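Local coordinates for oligopeptide-binding protein oppA (Lactococcus lactis, PDB 3DRF) that captures oligopeptides in a voluminous cavity as the binding component of the OppABCDF ABC transporter, which takes them up, at residues A[32-37]-A[249-254]; A[70-75]-A[192-197]; A[127-132]-A[148-153]; A[412-417]-A[446-451]. All blocks are in the same frame, centred on the assembly; numbering follows the deposited sequence.

Contact 1 (A[32-37]-A[249-254])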
loop_
_atom_site.group_PDB
_atom_site.type_symbol
_atom_site.label_atom_id
_atom_site.label_comp_id
_atom_site.label_asym_id
_atom_site.label_seq_id
_atom_site.Cartn_x
_atom_site.Cartn_y
_atom_site.Cartn_z
ATOM N N GLY A 32 33.023 9.078 -6.233
ATOM C CA GLY A 32 31.786 9.448 -6.881
ATOM C C GLY A 32 30.981 10.616 -6.260
ATOM O O GLY A 32 31.370 11.259 -5.344
ATOM N N GLY A 33 29.830 10.884 -6.845
ATOM C CA GLY A 33 29.060 12.061 -6.523
ATOM C C GLY A 33 28.180 11.985 -5.284
ATOM O O GLY A 33 28.128 10.979 -4.612
ATOM N N ASN A 34 27.492 13.078 -5.039
ATOM C CA ASN A 34 26.611 13.224 -3.880
ATOM C C ASN A 34 25.228 13.617 -4.372
ATOM O O ASN A 34 24.995 14.721 -4.721
ATOM C CB ASN A 34 27.198 14.263 -2.904
ATOM C CG ASN A 34 28.582 13.801 -2.377
ATOM O OD1 ASN A 34 28.701 12.868 -1.642
ATOM N ND2 ASN A 34 29.614 14.450 -2.815
ATOM N N LEU A 35 24.341 12.643 -4.373
ATOM C CA LEU A 35 23.010 12.804 -4.962
ATOM C C LEU A 35 22.038 13.354 -3.936
ATOM O O LEU A 35 22.119 13.029 -2.799
ATOM C CB LEU A 35 22.530 11.421 -5.467
ATOM C CG LEU A 35 21.203 11.366 -6.260
ATOM C CD1 LEU A 35 21.462 11.859 -7.680
ATOM C CD2 LEU A 35 20.737 9.927 -6.321
ATOM N N LYS A 36 21.135 14.181 -4.393
ATOM C CA LYS A 36 20.117 14.764 -3.536
ATOM C C LYS A 36 18.737 14.349 -4.046
ATOM O O LYS A 36 18.370 14.699 -5.138
ATOM C CB LYS A 36 20.210 16.302 -3.550
ATOM C CG LYS A 36 21.535 16.806 -2.850
ATOM C CD LYS A 36 21.452 18.261 -2.709
ATOM C CE LYS A 36 21.522 18.745 -4.097
ATOM N NZ LYS A 36 21.574 20.287 -4.159
ATOM N N VAL A 37 17.987 13.622 -3.234
ATOM C CA VAL A 37 16.669 13.115 -3.586
ATOM C C VAL A 37 15.650 13.583 -2.560
ATOM O O VAL A 37 15.941 13.717 -1.422
ATOM C CB VAL A 37 16.681 11.537 -3.609
ATOM C CG1 VAL A 37 15.392 10.983 -4.237
ATOM C CG2 VAL A 37 17.870 11.003 -4.398
ATOM N N LYS A 249 28.372 3.605 -7.350
ATOM C CA LYS A 249 29.232 4.633 -7.951
ATOM C C LYS A 249 29.259 5.868 -7.044
ATOM O O LYS A 249 30.283 6.521 -6.946
ATOM C CB LYS A 249 28.678 4.977 -9.338
ATOM C CG LYS A 249 28.751 3.823 -10.392
ATOM C CD LYS A 249 28.228 4.310 -11.809
ATOM C CE LYS A 249 28.117 3.185 -12.816
ATOM N NZ LYS A 249 29.445 2.782 -13.295
ATOM N N LEU A 250 28.175 6.195 -6.378
ATOM C CA LEU A 250 28.049 7.403 -5.568
ATOM C C LEU A 250 28.780 7.347 -4.237
ATOM O O LEU A 250 28.967 6.295 -3.722
ATOM C CB LEU A 250 26.588 7.765 -5.274
ATOM C CG LEU A 250 25.690 8.094 -6.478
ATOM C CD1 LEU A 250 24.205 7.964 -6.104
ATOM C CD2 LEU A 250 25.917 9.529 -7.022
ATOM N N ASN A 251 29.240 8.506 -3.791
ATOM C CA ASN A 251 29.729 8.703 -2.439
ATOM C C ASN A 251 28.621 8.828 -1.409
ATOM O O ASN A 251 28.788 8.347 -0.333
ATOM C CB ASN A 251 30.652 9.940 -2.399
ATOM C CG ASN A 251 31.286 10.168 -1.036
ATOM O OD1 ASN A 251 32.047 9.374 -0.569
ATOM N ND2 ASN A 251 30.914 11.218 -0.420
ATOM N N SER A 252 27.516 9.502 -1.727
ATOM C CA SER A 252 26.438 9.630 -0.742
ATOM C C SER A 252 25.133 9.918 -1.458
ATOM O O SER A 252 25.128 10.304 -2.586
ATOM C CB SER A 252 26.728 10.719 0.279
ATOM O OG SER A 252 26.513 12.008 -0.269
ATOM N N ILE A 253 24.050 9.706 -0.737
ATOM C CA ILE A 253 22.710 10.135 -1.122
ATOM C C ILE A 253 22.008 10.766 0.058
ATOM O O ILE A 253 21.983 10.158 1.078
ATOM C CB ILE A 253 21.815 8.932 -1.613
ATOM C CG1 ILE A 253 22.457 8.186 -2.774
ATOM C CG2 ILE A 253 20.366 9.460 -1.992
ATOM C CD1 ILE A 253 21.864 6.755 -3.059
ATOM N N THR A 254 21.434 11.948 -0.092
ATOM C CA THR A 254 20.573 12.506 0.940
ATOM C C THR A 254 19.129 12.309 0.430
ATOM O O THR A 254 18.832 12.445 -0.751
ATOM C CB THR A 254 20.916 13.973 1.221
ATOM O OG1 THR A 254 20.701 14.739 0.026
ATOM C CG2 THR A 254 22.361 14.049 1.670
HETATM O O HOH W 1 24.321 13.739 -0.996
HETATM O O HOH W 2 18.222 15.539 -0.548
#
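The side-chain amides of N34 and N251 stand almost perpendicular, with planes 86° apart. N251 ND2 donates to N34 OD1 at 3.0 Å, and OD1 lies in the amide plane of N251. The N-H reaches N34 OD1 in its carbonyl plane, on a lone pair. N34 OD1 takes a second bond, from S252 OG at 2.7 Å, with the hydroxyl slightly tilted from the amide plane. S252 OG lies between its own backbone N and carbonyl carbon (chi1 76°). There it also accepts from a water that donates to L35 O as well.

The two strands, 34-40 and 252-258, are parallel neighbours in a five-stranded mixed sheet. L35 N donates to S252 O, and L35 O accepts from T254 N at 3.0 Å. V37 N continues the pattern to T254 O. At the start, G33 O accepts from both N251 N and S252 N.

The face with L35, V37 and I253 is apolar. L250 CD1 rests 3.9 Å from L35 CB. V37 and I253 lie side by side, touching through their CG2 methyls at 3.8 Å. On the other flank of strand 34-40, K36 N bonds to the carboxylate of D273.

Contact 2 (A[70-75]-A[192-197])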
loop_
_atom_site.group_PDB
_atom_site.type_symbol
_atom_site.label_atom_id
_atom_site.label_comp_id
_atom_site.label_asym_id
_atom_site.label_seq_id
_atom_site.Cartn_x
_atom_site.Cartn_y
_atom_site.Cartn_z
ATOM N N ASP A 70 14.796 -4.135 3.468
ATOM C CA ASP A 70 15.535 -5.400 3.421
ATOM C C ASP A 70 14.815 -6.534 2.660
ATOM O O ASP A 70 14.723 -7.648 3.054
ATOM C CB ASP A 70 16.025 -5.784 4.838
ATOM C CG ASP A 70 16.946 -4.710 5.404
ATOM O OD1 ASP A 70 17.773 -4.236 4.613
ATOM O OD2 ASP A 70 16.803 -4.383 6.541
ATOM N N GLY A 71 14.354 -6.119 1.500
ATOM C CA GLY A 71 13.832 -7.042 0.506
ATOM C C GLY A 71 14.892 -8.013 0.016
ATOM O O GLY A 71 16.062 -7.653 -0.112
ATOM N N LEU A 72 14.482 -9.253 -0.238
ATOM C CA LEU A 72 15.420 -10.349 -0.547
ATOM C C LEU A 72 15.563 -10.749 -2.021
ATOM O O LEU A 72 16.575 -11.215 -2.394
ATOM C CB LEU A 72 14.992 -11.621 0.228
ATOM C CG LEU A 72 15.210 -11.576 1.733
ATOM C CD1 LEU A 72 14.635 -12.829 2.323
ATOM C CD2 LEU A 72 16.761 -11.430 2.077
ATOM N N PHE A 73 14.479 -10.616 -2.778
ATOM C CA PHE A 73 14.413 -11.290 -4.103
ATOM C C PHE A 73 14.464 -10.329 -5.282
ATOM O O PHE A 73 13.887 -9.284 -5.268
ATOM C CB PHE A 73 13.129 -12.121 -4.186
ATOM C CG PHE A 73 12.950 -13.091 -3.034
ATOM C CD1 PHE A 73 13.870 -14.100 -2.831
ATOM C CD2 PHE A 73 11.862 -12.979 -2.185
ATOM C CE1 PHE A 73 13.746 -15.001 -1.748
ATOM C CE2 PHE A 73 11.717 -13.876 -1.085
ATOM C CZ PHE A 73 12.676 -14.888 -0.862
ATOM N N PHE A 74 15.122 -10.756 -6.336
ATOM C CA PHE A 74 15.083 -10.051 -7.604
ATOM C C PHE A 74 13.923 -10.614 -8.414
ATOM O O PHE A 74 13.485 -11.706 -8.180
ATOM C CB PHE A 74 16.402 -10.262 -8.382
ATOM C CG PHE A 74 17.587 -9.369 -7.930
ATOM C CD1 PHE A 74 17.470 -8.508 -6.885
ATOM C CD2 PHE A 74 18.797 -9.425 -8.607
ATOM C CE1 PHE A 74 18.548 -7.691 -6.504
ATOM C CE2 PHE A 74 19.882 -8.606 -8.206
ATOM C CZ PHE A 74 19.723 -7.793 -7.161
ATOM N N THR A 75 13.477 -9.801 -9.362
ATOM C CA THR A 75 12.420 -10.191 -10.310
ATOM C C THR A 75 12.747 -9.712 -11.698
ATOM O O THR A 75 13.602 -8.911 -11.879
ATOM C CB THR A 75 10.998 -9.621 -9.956
ATOM O OG1 THR A 75 10.966 -8.211 -10.233
ATOM C CG2 THR A 75 10.608 -9.870 -8.463
ATOM N N GLU A 192 9.085 -11.442 2.223
ATOM C CA GLU A 192 10.257 -11.228 1.357
ATOM C C GLU A 192 11.307 -10.351 1.966
ATOM O O GLU A 192 12.149 -9.875 1.271
ATOM C CB GLU A 192 9.801 -10.625 -0.013
ATOM C CG GLU A 192 8.681 -11.439 -0.725
ATOM C CD GLU A 192 8.296 -10.876 -2.078
ATOM O OE1 GLU A 192 9.131 -10.332 -2.790
ATOM O OE2 GLU A 192 7.154 -11.028 -2.401
ATOM N N THR A 193 11.241 -10.136 3.278
ATOM C CA THR A 193 12.225 -9.300 3.991
ATOM C C THR A 193 12.792 -10.051 5.194
ATOM O O THR A 193 12.231 -10.991 5.634
ATOM C CB THR A 193 11.567 -7.963 4.474
ATOM O OG1 THR A 193 10.497 -8.261 5.390
ATOM C CG2 THR A 193 10.977 -7.164 3.283
ATOM N N VAL A 194 13.931 -9.552 5.663
ATOM C CA VAL A 194 14.585 -9.994 6.913
ATOM C C VAL A 194 14.603 -8.861 7.956
ATOM O O VAL A 194 14.537 -7.736 7.652
ATOM C CB VAL A 194 16.067 -10.464 6.635
ATOM C CG1 VAL A 194 16.074 -11.852 5.992
ATOM C CG2 VAL A 194 16.855 -9.459 5.764
ATOM N N ALA A 195 14.654 -9.280 9.197
ATOM C CA ALA A 195 14.776 -8.373 10.363
ATOM C C ALA A 195 15.954 -8.838 11.193
ATOM O O ALA A 195 16.139 -10.037 11.342
ATOM C CB ALA A 195 13.465 -8.409 11.198
ATOM N N PRO A 196 16.725 -7.902 11.719
ATOM C CA PRO A 196 17.987 -8.269 12.391
ATOM C C PRO A 196 17.753 -8.747 13.852
ATOM O O PRO A 196 17.879 -7.974 14.799
ATOM C CB PRO A 196 18.801 -6.973 12.291
ATOM C CG PRO A 196 17.710 -5.851 12.311
ATOM C CD PRO A 196 16.595 -6.455 11.476
ATOM N N TYR A 197 17.457 -10.038 13.965
ATOM C CA TYR A 197 17.070 -10.612 15.262
ATOM C C TYR A 197 18.131 -10.431 16.374
ATOM O O TYR A 197 17.799 -10.040 17.423
ATOM C CB TYR A 197 16.679 -12.084 15.090
ATOM C CG TYR A 197 16.426 -12.768 16.419
ATOM C CD1 TYR A 197 15.279 -12.520 17.141
ATOM C CD2 TYR A 197 17.373 -13.624 16.960
ATOM C CE1 TYR A 197 15.075 -13.150 18.371
ATOM C CE2 TYR A 197 17.161 -14.268 18.181
ATOM C CZ TYR A 197 16.022 -13.990 18.856
ATOM O OH TYR A 197 15.755 -14.592 20.088
HETATM O O HOH W 3 14.878 -5.058 8.329
HETATM O O HOH W 4 11.758 -9.214 -2.558
#
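E192 and L72 join two loops through a single isolated beta bridge, centred on G71 and T193. The touching parts run 142° apart. E192 O accepts from L72 N at 2.8 Å. The E192 side chain crosses the F73 ring at about a right angle. E192 CG lies in the plane of the ring at the edge, 3.8 Å from F73 CD2. L72 CB sits over the centre of one face of that ring. The E192 carboxylate is held from several directions. S185 OG bonds to OE1 and G186 N to OE2, and a water bound to F73 N donates to E192 OE1 at 2.9 Å.

T193 CA makes a C-H contact with D70 O at 3.1 Å, and T193 CB and CG2 lie near the same oxygen. The T193 carbonyl bonds to T122 OG1 of helix 116-127. V194 N then reaches D70 O in a weak bond of 3.3 Å. The two V194 methyls divide the packing. V194 CG1 lies beside the backbone N (chi1 -76°) and meets L72 CD2 at 4.0 Å, with Y119 touching both residues. V194 CG2 meets D70 CB at 3.9 Å. The carboxylate of D70 also bonds to T221 through OD1. Beyond, P196 is the N-cap residue of helix 197-200. A water lies 2.8 Å from V194 O and close to D70 OD2.

Contact 3 (A[127-132]-A[148-153])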
loop_
_atom_site.group_PDB
_atom_site.type_symbol
_atom_site.label_atom_id
_atom_site.label_comp_id
_atom_site.label_asym_id
_atom_site.label_seq_id
_atom_site.Cartn_x
_atom_site.Cartn_y
_atom_site.Cartn_z
ATOM N N ALA A 127 2.999 -11.330 13.098
ATOM C CA ALA A 127 2.057 -12.304 13.723
ATOM C C ALA A 127 1.904 -12.246 15.261
ATOM O O ALA A 127 0.863 -12.574 15.760
ATOM C CB ALA A 127 2.421 -13.749 13.271
ATOM N N ASN A 128 2.977 -11.870 15.947
ATOM C CA ASN A 128 2.875 -11.699 17.396
ATOM C C ASN A 128 2.276 -10.316 17.639
ATOM O O ASN A 128 2.901 -9.349 17.326
ATOM C CB ASN A 128 4.255 -11.825 18.035
ATOM C CG ASN A 128 4.206 -11.680 19.538
ATOM O OD1 ASN A 128 3.303 -11.153 20.126
ATOM N ND2 ASN A 128 5.247 -12.218 20.135
ATOM N N PRO A 129 1.069 -10.250 18.229
ATOM C CA PRO A 129 0.405 -8.913 18.331
ATOM C C PRO A 129 1.117 -7.881 19.219
ATOM O O PRO A 129 0.868 -6.727 19.146
ATOM C CB PRO A 129 -0.981 -9.245 18.967
ATOM C CG PRO A 129 -1.217 -10.675 18.624
ATOM C CD PRO A 129 0.155 -11.313 18.755
ATOM N N ALA A 130 2.046 -8.350 20.050
ATOM C CA ALA A 130 2.762 -7.438 20.967
ATOM C C ALA A 130 3.601 -6.356 20.250
ATOM O O ALA A 130 3.834 -5.354 20.794
ATOM C CB ALA A 130 3.629 -8.245 21.994
ATOM N N TYR A 131 4.034 -6.615 19.006
ATOM C CA TYR A 131 4.799 -5.626 18.213
ATOM C C TYR A 131 3.921 -4.513 17.589
ATOM O O TYR A 131 4.419 -3.553 17.149
ATOM C CB TYR A 131 5.642 -6.303 17.084
ATOM C CG TYR A 131 6.660 -7.349 17.572
ATOM C CD1 TYR A 131 6.355 -8.712 17.469
ATOM C CD2 TYR A 131 7.857 -6.973 18.155
ATOM C CE1 TYR A 131 7.237 -9.679 17.914
ATOM C CE2 TYR A 131 8.797 -7.942 18.593
ATOM C CZ TYR A 131 8.471 -9.293 18.487
ATOM O OH TYR A 131 9.307 -10.271 18.912
ATOM N N GLY A 132 2.595 -4.704 17.560
ATOM C CA GLY A 132 1.677 -3.656 17.086
ATOM C C GLY A 132 1.496 -3.603 15.560
ATOM O O GLY A 132 1.013 -2.643 15.080
ATOM N N ASP A 148 -1.989 -20.390 14.776
ATOM C CA ASP A 148 -1.933 -20.758 16.203
ATOM C C ASP A 148 -0.815 -19.935 16.938
ATOM O O ASP A 148 -0.939 -19.614 18.076
ATOM C CB ASP A 148 -1.659 -22.268 16.308
ATOM C CG ASP A 148 -2.925 -23.118 16.165
ATOM O OD1 ASP A 148 -4.003 -22.640 16.167
ATOM O OD2 ASP A 148 -2.719 -24.298 16.080
ATOM N N TYR A 149 0.267 -19.616 16.228
ATOM C CA TYR A 149 1.250 -18.678 16.781
ATOM C C TYR A 149 0.642 -17.283 17.007
ATOM O O TYR A 149 0.759 -16.731 18.018
ATOM C CB TYR A 149 2.478 -18.623 15.866
ATOM C CG TYR A 149 3.548 -17.656 16.388
ATOM C CD1 TYR A 149 4.453 -18.052 17.391
ATOM C CD2 TYR A 149 3.622 -16.341 15.933
ATOM C CE1 TYR A 149 5.402 -17.171 17.894
ATOM C CE2 TYR A 149 4.594 -15.456 16.449
ATOM C CZ TYR A 149 5.465 -15.910 17.397
ATOM O OH TYR A 149 6.396 -15.023 17.861
ATOM N N HIS A 150 -0.120 -16.812 16.039
ATOM C CA HIS A 150 -0.761 -15.469 16.069
ATOM C C HIS A 150 -1.723 -15.299 17.257
ATOM O O HIS A 150 -1.806 -14.276 17.799
ATOM C CB HIS A 150 -1.507 -15.230 14.736
ATOM C CG HIS A 150 -2.262 -13.921 14.689
ATOM N ND1 HIS A 150 -1.672 -12.693 14.833
ATOM C CD2 HIS A 150 -3.576 -13.682 14.516
ATOM C CE1 HIS A 150 -2.596 -11.755 14.785
ATOM N NE2 HIS A 150 -3.753 -12.330 14.551
ATOM N N THR A 151 -2.433 -16.363 17.601
ATOM C CA THR A 151 -3.375 -16.328 18.764
ATOM C C THR A 151 -2.659 -16.688 20.099
ATOM O O THR A 151 -3.304 -16.620 21.123
ATOM C CB THR A 151 -4.509 -17.357 18.574
ATOM O OG1 THR A 151 -3.933 -18.666 18.509
ATOM C CG2 THR A 151 -5.343 -17.051 17.319
ATOM N N GLY A 152 -1.402 -17.106 20.071
ATOM C CA GLY A 152 -0.692 -17.474 21.297
ATOM C C GLY A 152 -0.951 -18.914 21.712
ATOM O O GLY A 152 -0.427 -19.326 22.691
ATOM N N LYS A 153 -1.708 -19.660 20.935
ATOM C CA LYS A 153 -1.853 -21.098 21.220
ATOM C C LYS A 153 -0.569 -21.870 21.047
ATOM O O LYS A 153 -0.317 -22.795 21.777
ATOM C CB LYS A 153 -2.966 -21.665 20.360
ATOM C CG LYS A 153 -3.179 -23.136 20.589
ATOM C CD LYS A 153 -4.436 -23.621 19.876
ATOM C CE LYS A 153 -4.621 -25.145 20.030
ATOM N NZ LYS A 153 -5.822 -25.652 19.368
HETATM O O HOH W 5 7.993 -12.701 19.150
#
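A127 and H150, near the C-terminal ends of two helices, bring their CA atoms within 4.8 Å. Helix 116-127 stops at A127, and N128 is the first residue to leave helical angles. A short 3-10 turn, 129-131, follows. In the other segment, G152 has positive phi and closes the end of helix 146-150 with a Schellman motif, its N bonding to Y149 O.

The main polar link is H150 ND1 to A127 O, at 2.7 Å and 157° at the hydrogen. The oxygen sits close to the imidazole plane, and the donor is a little tilted from the carbonyl plane. H150 CG, anti to its backbone N (chi1 177°), is thereby set 3.6 Å from A127 O. The far nitrogen, NE2, bonds to S317 OG, and W136 stacks on the ring. An alanine in place of H150 would probably leave A127 O without this N-H donor, and S317 and W136 without their partner.

N128 OD1 accepts from A130 N, an Asx turn that starts the 3-10 segment. Next to it, A127 CB meets the Y149 ring in plane at its edge, 3.9 Å from Y149 CD2. N128 CB lies further along that ring, 4.0 Å from Y149 CE2, and its amide plane stands 84° from the ring. One water bonds N128 ND2 at 3.0 Å, Y131 OH at 2.8 Å and Y149 OH at 3.1 Å.

Contact 4 (A[412-417]-A[446-451])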
loop_
_atom_site.group_PDB
_atom_site.type_symbol
_atom_site.label_atom_id
_atom_site.label_comp_id
_atom_site.label_asym_id
_atom_site.label_seq_id
_atom_site.Cartn_x
_atom_site.Cartn_y
_atom_site.Cartn_z
ATOM N N VAL A 412 -20.454 12.178 7.597
ATOM C CA VAL A 412 -19.156 12.812 7.803
ATOM C C VAL A 412 -18.130 12.251 6.819
ATOM O O VAL A 412 -17.912 11.078 6.767
ATOM C CB VAL A 412 -18.662 12.566 9.267
ATOM C CG1 VAL A 412 -17.217 13.050 9.417
ATOM C CG2 VAL A 412 -19.606 13.234 10.308
ATOM N N TYR A 413 -17.475 13.159 6.128
ATOM C CA TYR A 413 -16.461 12.827 5.114
ATOM C C TYR A 413 -15.081 13.192 5.648
ATOM O O TYR A 413 -14.739 14.351 5.757
ATOM C CB TYR A 413 -16.733 13.657 3.886
ATOM C CG TYR A 413 -15.797 13.520 2.645
ATOM C CD1 TYR A 413 -14.975 12.399 2.419
ATOM C CD2 TYR A 413 -15.780 14.528 1.671
ATOM C CE1 TYR A 413 -14.182 12.328 1.273
ATOM C CE2 TYR A 413 -15.030 14.448 0.571
ATOM C CZ TYR A 413 -14.218 13.337 0.380
ATOM O OH TYR A 413 -13.440 13.217 -0.730
ATOM N N ALA A 414 -14.317 12.166 5.985
ATOM C CA ALA A 414 -12.917 12.344 6.432
ATOM C C ALA A 414 -11.962 12.516 5.204
ATOM O O ALA A 414 -11.186 11.656 4.880
ATOM C CB ALA A 414 -12.459 11.147 7.319
ATOM N N ALA A 415 -12.104 13.616 4.495
ATOM C CA ALA A 415 -11.247 13.945 3.376
ATOM C C ALA A 415 -9.856 14.304 3.913
ATOM O O ALA A 415 -9.685 14.832 4.988
ATOM C CB ALA A 415 -11.856 15.103 2.568
ATOM N N ARG A 416 -8.874 13.967 3.092
ATOM C CA ARG A 416 -7.464 14.121 3.439
ATOM C C ARG A 416 -6.808 15.374 2.831
ATOM O O ARG A 416 -7.198 15.851 1.814
ATOM C CB ARG A 416 -6.692 12.877 2.970
ATOM C CG ARG A 416 -7.272 11.541 3.499
ATOM C CD ARG A 416 -6.306 10.384 3.286
ATOM N NE ARG A 416 -6.060 10.169 1.894
ATOM C CZ ARG A 416 -5.280 9.220 1.441
ATOM N NH1 ARG A 416 -4.652 8.445 2.263
ATOM N NH2 ARG A 416 -5.066 9.124 0.173
ATOM N N VAL A 417 -5.777 15.848 3.520
ATOM C CA VAL A 417 -4.918 16.897 3.019
ATOM C C VAL A 417 -4.333 16.363 1.710
ATOM O O VAL A 417 -4.060 15.216 1.590
ATOM C CB VAL A 417 -3.783 17.167 4.073
ATOM C CG1 VAL A 417 -2.599 18.025 3.483
ATOM C CG2 VAL A 417 -4.402 17.897 5.274
ATOM N N LYS A 446 -12.460 20.349 8.477
ATOM C CA LYS A 446 -11.215 20.551 7.749
ATOM C C LYS A 446 -10.716 19.241 7.140
ATOM O O LYS A 446 -11.201 18.217 7.428
ATOM C CB LYS A 446 -10.157 21.039 8.755
ATOM C CG LYS A 446 -9.904 20.092 9.855
ATOM C CD LYS A 446 -8.773 20.702 10.696
ATOM C CE LYS A 446 -8.063 19.694 11.378
ATOM N NZ LYS A 446 -7.294 18.755 10.605
ATOM N N LEU A 447 -9.685 19.351 6.337
ATOM C CA LEU A 447 -8.994 18.180 5.775
ATOM C C LEU A 447 -8.079 17.550 6.803
ATOM O O LEU A 447 -7.501 18.194 7.589
ATOM C CB LEU A 447 -8.208 18.615 4.537
ATOM C CG LEU A 447 -9.018 19.213 3.376
ATOM C CD1 LEU A 447 -8.003 19.533 2.209
ATOM C CD2 LEU A 447 -10.110 18.263 2.938
ATOM N N MET A 448 -7.933 16.243 6.740
ATOM C CA MET A 448 -7.207 15.496 7.766
ATOM C C MET A 448 -5.757 15.244 7.350
ATOM O O MET A 448 -5.496 14.780 6.281
ATOM C CB MET A 448 -7.931 14.148 7.999
ATOM C CG MET A 448 -7.397 13.400 9.251
ATOM S SD MET A 448 -8.358 11.934 9.673
ATOM C CE MET A 448 -9.846 12.706 10.334
ATOM N N GLU A 449 -4.839 15.548 8.242
ATOM C CA GLU A 449 -3.386 15.291 8.037
ATOM C C GLU A 449 -3.120 13.756 7.887
ATOM O O GLU A 449 -3.742 12.941 8.521
ATOM C CB GLU A 449 -2.606 15.883 9.240
ATOM C CG GLU A 449 -1.064 15.762 9.137
ATOM C CD GLU A 449 -0.509 14.468 9.714
ATOM O OE1 GLU A 449 -1.107 13.935 10.637
ATOM O OE2 GLU A 449 0.513 14.050 9.228
ATOM N N PHE A 450 -2.200 13.441 7.004
ATOM C CA PHE A 450 -1.991 12.050 6.580
ATOM C C PHE A 450 -1.616 11.038 7.702
ATOM O O PHE A 450 -2.226 10.036 7.818
ATOM C CB PHE A 450 -0.977 11.982 5.446
ATOM C CG PHE A 450 -0.668 10.557 4.993
ATOM C CD1 PHE A 450 -1.589 9.777 4.288
ATOM C CD2 PHE A 450 0.546 10.003 5.279
ATOM C CE1 PHE A 450 -1.248 8.458 3.882
ATOM C CE2 PHE A 450 0.874 8.719 4.862
ATOM C CZ PHE A 450 -0.023 7.957 4.174
ATOM N N ASN A 451 -0.610 11.369 8.513
ATOM C CA ASN A 451 -0.213 10.447 9.584
ATOM C C ASN A 451 -1.372 10.231 10.580
ATOM O O ASN A 451 -1.589 9.138 10.980
ATOM C CB ASN A 451 1.082 10.932 10.301
ATOM C CG ASN A 451 2.325 10.906 9.406
ATOM O OD1 ASN A 451 2.436 10.162 8.476
ATOM N ND2 ASN A 451 3.270 11.767 9.737
HETATM O O HOH W 6 -11.679 15.566 6.883
#
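L447 and A415 form the tight part, with L447 CD2 3.6 Å from A415 CB. V417 CG2 packs against L447 CB at 3.9 Å, and helix 422-435 touches L447 through A422 and E423. An alanine in place of L447 would keep CB against V417 but would probably leave a gap beside A415 CB and R416 O, where CD2 and CD1 now sit. M448 CE, also buried, lies 4.3 Å from A414 CB. Backbone bonds bridge R416 and M448. M448 N donates to A415 O at 2.9 Å, and V417 N donates almost straight to M448 O at 3.0 Å. These bonds tie strand 407-414 to helix 450-458. E449 caps that helix: its OE2 accepts from N451 N and bonds to S43 OG.

The K446 side is looser and faces solvent. K446 NZ curls back to L447 O at 3.1 Å, and a water lies close to both A415 O and K446 O.

At the other end, R416 and F450 line the bound peptide. Their side chains run side by side, with R416 NH1 in the ring plane at the edge, 3.8 Å from F450 CE1. R416 makes a cation-pi contact with W453 and a weak hydrogen bond through NH1 to the peptide backbone. F450 packs on that backbone too. Such contacts to the peptide main chain would probably depend little on its sequence, consistent with a receptor for varied oligopeptides.

How the contacts relate
The modelled chain begins in contact 1, at the strand 34-40. Contact 2 opens next at 70-75, and contact 3 opens at 127-132. Contact 3 closes first, at 148-153, as a short loop between two helix ends. Contact 2 closes around it at 192-197, and contact 1 closes around both at 249-254. The three are nested and none cross. Helix 116-127 links the inner two: contact 2 packs on it and contact 3 lies at its C-terminal end, with nearest atoms about 6 Å apart. Contact 4 follows in series, joining strand 407-414 to helix 450-458. It lies on the opposite side of the chain's centre from contact 2, with their own centres about 34 Å apart.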